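Local structure of pyridoxamine 5'-phosphate oxidase-related, FMN-binding (Mycobacterium smegmatis, 3F7E) at residues L82-V87 against V120-A125. The protein is of unknown function but probably acts as a coenzyme F420-dependent reductase with an FMN-binding type fold. Sequence-based numbering, arbitrary orientation.
Sequences LVEDIV and VVRPTA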
ATOM      1  N   LEU A  82      11.791  -9.956  -1.102  1.00  7.05           N
ATOM      2  CA  LEU A  82      13.100  -9.325  -1.165  1.00  7.15           C
ATOM      3  C   LEU A  82      13.445  -8.956  -2.593  1.00  6.71           C
ATOM      4  O   LEU A  82      13.230  -9.762  -3.533  1.00  7.75           O
ATOM      5  CB  LEU A  82      14.169 -10.293  -0.635  1.00  8.64           C
ATOM      6  CG  LEU A  82      14.110 -10.636   0.861  1.00 10.42           C
ATOM      7  CD1 LEU A  82      15.012 -11.801   1.197  1.00 13.77           C
ATOM      8  CD2 LEU A  82      14.460  -9.443   1.737  1.00 13.59           C
ATOM      9  N   VAL A  83      14.009  -7.758  -2.784  1.00  6.94           N
ATOM     10  CA  VAL A  83      14.566  -7.406  -4.087  1.00  7.13           C
ATOM     11  C   VAL A  83      15.793  -8.277  -4.308  1.00  7.63           C
ATOM     12  O   VAL A  83      16.753  -8.264  -3.509  1.00  9.21           O
ATOM     13  CB  VAL A  83      14.957  -5.914  -4.137  1.00  7.55           C
ATOM     14  CG1 VAL A  83      15.698  -5.595  -5.437  1.00  8.56           C
ATOM     15  CG2 VAL A  83      13.711  -5.049  -3.962  1.00  7.89           C
ATOM     16  N   GLU A  84      15.764  -9.052  -5.393  1.00  7.13           N
ATOM     17  CA  GLU A  84      16.906  -9.916  -5.703  1.00  8.72           C
ATOM     18  C   GLU A  84      17.672  -9.514  -6.958  1.00  8.26           C
ATOM     19  O   GLU A  84      18.755 -10.027  -7.210  1.00  8.96           O
ATOM     20  CB  GLU A  84      16.475 -11.373  -5.788  1.00 10.83           C
ATOM     21  CG  GLU A  84      15.544 -11.670  -6.902  1.00 12.63           C
ATOM     22  CD  GLU A  84      15.288 -13.192  -7.088  1.00 17.28           C
ATOM     23  OE1 GLU A  84      14.824 -13.589  -8.175  1.00 20.27           O
ATOM     24  OE2 GLU A  84      15.571 -13.991  -6.167  1.00 19.79           O
ATOM     25  N   ASP A  85      17.100  -8.621  -7.765  1.00  7.86           N
ATOM     26  CA  ASP A  85      17.854  -8.110  -8.920  1.00  7.77           C
ATOM     27  C   ASP A  85      17.354  -6.720  -9.282  1.00  6.85           C
ATOM     28  O   ASP A  85      16.187  -6.399  -9.024  1.00  7.06           O
ATOM     29  CB  ASP A  85      17.742  -9.073 -10.122  1.00  8.25           C
ATOM     30  CG  ASP A  85      18.929  -8.987 -11.071  1.00  9.59           C
ATOM     31  OD1 ASP A  85      19.838  -8.152 -10.836  1.00 10.83           O
ATOM     32  OD2 ASP A  85      18.938  -9.763 -12.057  1.00 11.92           O
ATOM     33  N   ILE A  86      18.228  -5.939  -9.934  1.00  7.72           N
ATOM     34  CA  ILE A  86      17.888  -4.632 -10.489  1.00  7.93           C
ATOM     35  C   ILE A  86      18.570  -4.615 -11.862  1.00  8.34           C
ATOM     36  O   ILE A  86      19.802  -4.714 -11.953  1.00  9.40           O
ATOM     37  CB  ILE A  86      18.381  -3.476  -9.608  1.00  8.66           C
ATOM     38  CG1 ILE A  86      17.778  -3.580  -8.202  1.00  9.59           C
ATOM     39  CG2 ILE A  86      18.066  -2.155 -10.314  1.00  9.99           C
ATOM     40  CD1 ILE A  86      18.328  -2.533  -7.231  1.00 11.97           C
ATOM     41  N   VAL A  87      17.756  -4.536 -12.905  1.00  7.41           N
ATOM     42  CA  VAL A  87      18.243  -4.694 -14.280  1.00  7.74           C
ATOM     43  C   VAL A  87      18.031  -3.378 -15.040  1.00  7.86           C
ATOM     44  O   VAL A  87      16.903  -2.932 -15.147  1.00  7.99           O
ATOM     45  CB  VAL A  87      17.530  -5.870 -14.993  1.00  7.73           C
ATOM     46  CG1 VAL A  87      18.033  -6.006 -16.444  1.00  8.90           C
ATOM     47  CG2 VAL A  87      17.777  -7.143 -14.220  1.00  9.22           C
ATOM     48  N   VAL A 120      13.312  -6.576  -9.397  1.00  6.00           N
ATOM     49  CA  VAL A 120      12.837  -7.963  -9.374  1.00  6.88           C
ATOM     50  C   VAL A 120      12.718  -8.424  -7.924  1.00  6.09           C
ATOM     51  O   VAL A 120      13.719  -8.399  -7.191  1.00  7.16           O
ATOM     52  CB  VAL A 120      13.828  -8.892 -10.133  1.00  7.42           C
ATOM     53  CG1 VAL A 120      13.259 -10.276 -10.195  1.00  8.74           C
ATOM     54  CG2 VAL A 120      14.098  -8.324 -11.523  1.00  8.70           C
ATOM     55  N   VAL A 121      11.509  -8.810  -7.513  1.00  6.40           N
ATOM     56  CA  VAL A 121      11.213  -9.160  -6.127  1.00  6.80           C
ATOM     57  C   VAL A 121      10.761 -10.620  -6.038  1.00  6.47           C
ATOM     58  O   VAL A 121       9.835 -11.044  -6.739  1.00  7.32           O
ATOM     59  CB  VAL A 121      10.079  -8.261  -5.569  1.00  6.76           C
ATOM     60  CG1 VAL A 121       9.558  -8.763  -4.219  1.00  7.88           C
ATOM     61  CG2 VAL A 121      10.553  -6.813  -5.485  1.00  6.98           C
ATOM     62  N   ARG A 122      11.426 -11.379  -5.172  1.00  6.90           N
ATOM     63  CA  ARG A 122      11.056 -12.763  -4.898  1.00  8.19           C
ATOM     64  C   ARG A 122      10.249 -12.819  -3.606  1.00  7.50           C
ATOM     65  O   ARG A 122      10.730 -12.400  -2.561  1.00  8.07           O
ATOM     66  CB  ARG A 122      12.282 -13.650  -4.786  1.00  9.56           C
ATOM     67  CG  ARG A 122      11.887 -15.129  -4.570  1.00 13.56           C
ATOM     68  CD  ARG A 122      13.040 -16.066  -4.781  1.00 16.54           C
ATOM     69  NE  ARG A 122      13.600 -15.899  -6.115  1.00 17.39           N
ATOM     70  CZ  ARG A 122      13.193 -16.572  -7.188  1.00 16.60           C
ATOM     71  NH1 ARG A 122      12.246 -17.514  -7.084  1.00 18.59           N
ATOM     72  NH2 ARG A 122      13.766 -16.331  -8.359  1.00 16.83           N
ATOM     73  N   PRO A 123       8.996 -13.311  -3.672  1.00  8.35           N
ATOM     74  CA  PRO A 123       8.188 -13.416  -2.468  1.00  7.98           C
ATOM     75  C   PRO A 123       8.809 -14.268  -1.371  1.00  7.21           C
ATOM     76  O   PRO A 123       9.402 -15.333  -1.648  1.00  9.02           O
ATOM     77  CB  PRO A 123       6.869 -14.027  -2.968  1.00  9.12           C
ATOM     78  CG  PRO A 123       6.786 -13.588  -4.405  1.00 10.41           C
ATOM     79  CD  PRO A 123       8.223 -13.726  -4.862  1.00  9.73           C
ATOM     80  N   THR A 124       8.611 -13.814  -0.129  1.00  7.83           N
ATOM     81  CA  THR A 124       8.980 -14.562   1.081  1.00  9.47           C
ATOM     82  C   THR A 124       7.756 -14.961   1.894  1.00  8.87           C
ATOM     83  O   THR A 124       7.845 -15.868   2.714  1.00 10.05           O
ATOM     84  CB  THR A 124       9.916 -13.740   1.983  1.00 10.59           C
ATOM     85  OG1 THR A 124       9.270 -12.502   2.266  1.00 11.55           O
ATOM     86  CG2 THR A 124      11.279 -13.512   1.330  1.00 11.94           C
ATOM     87  N   ALA A 125       6.609 -14.317   1.666  1.00  8.50           N
ATOM     88  CA  ALA A 125       5.400 -14.607   2.441  1.00  8.58           C
ATOM     89  C   ALA A 125       4.176 -14.056   1.710  1.00  7.65           C
ATOM     90  O   ALA A 125       4.260 -13.050   1.002  1.00  7.71           O
ATOM     91  CB  ALA A 125       5.478 -14.001   3.864  1.00  9.51           C
TER
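The side chain of Glu84 passes Val120 O with its CG and brings its carboxylate to the edge of the Arg122 guanidinium, which grips it side-on in a salt bridge, NE to OE2 and NH2 to OE1. Arg122 NE gives a nearly straight bond to Glu84 OE2 (2.7 Å); this oxygen lies in the guanidinium plane, yet NE sits well above the carboxylate plane. Arg122 NH2 meets the syn lone pair of Glu84 OE1 at 2.9 Å, a more bent bond, and the two flat groups are turned 50° apart. The extended chain of Glu84 carries its carboxylate to these nitrogens, while that of Arg122 bends at chi3 (-57°), which turns NE off the line of the chain. On the face of Arg122, Val120 packs its CB against Asp85 CB at 3.9 Å; Leu82 CG and CD1 lie across Thr124 CG2 at about a right angle. Val83 and Val121 touch through their CG2 methyls on the other face, where Val63 lies against both and Ile57 of helix 52-59 against Val83. The backbones pair through two bonds between Leu82 and Arg122, then the register shifts by one residue: Val120 O takes Glu84 N at 2.8 Å and, weakly, Asp85 N at 3.4 Å, and Val120 N returns to Asp85 O. Glu84 and Asp85 thus both face Val120, a classic beta bulge between neighbouring antiparallel strands in the central sheet of this pyridoxamine 5'-phosphate oxidase-like fold.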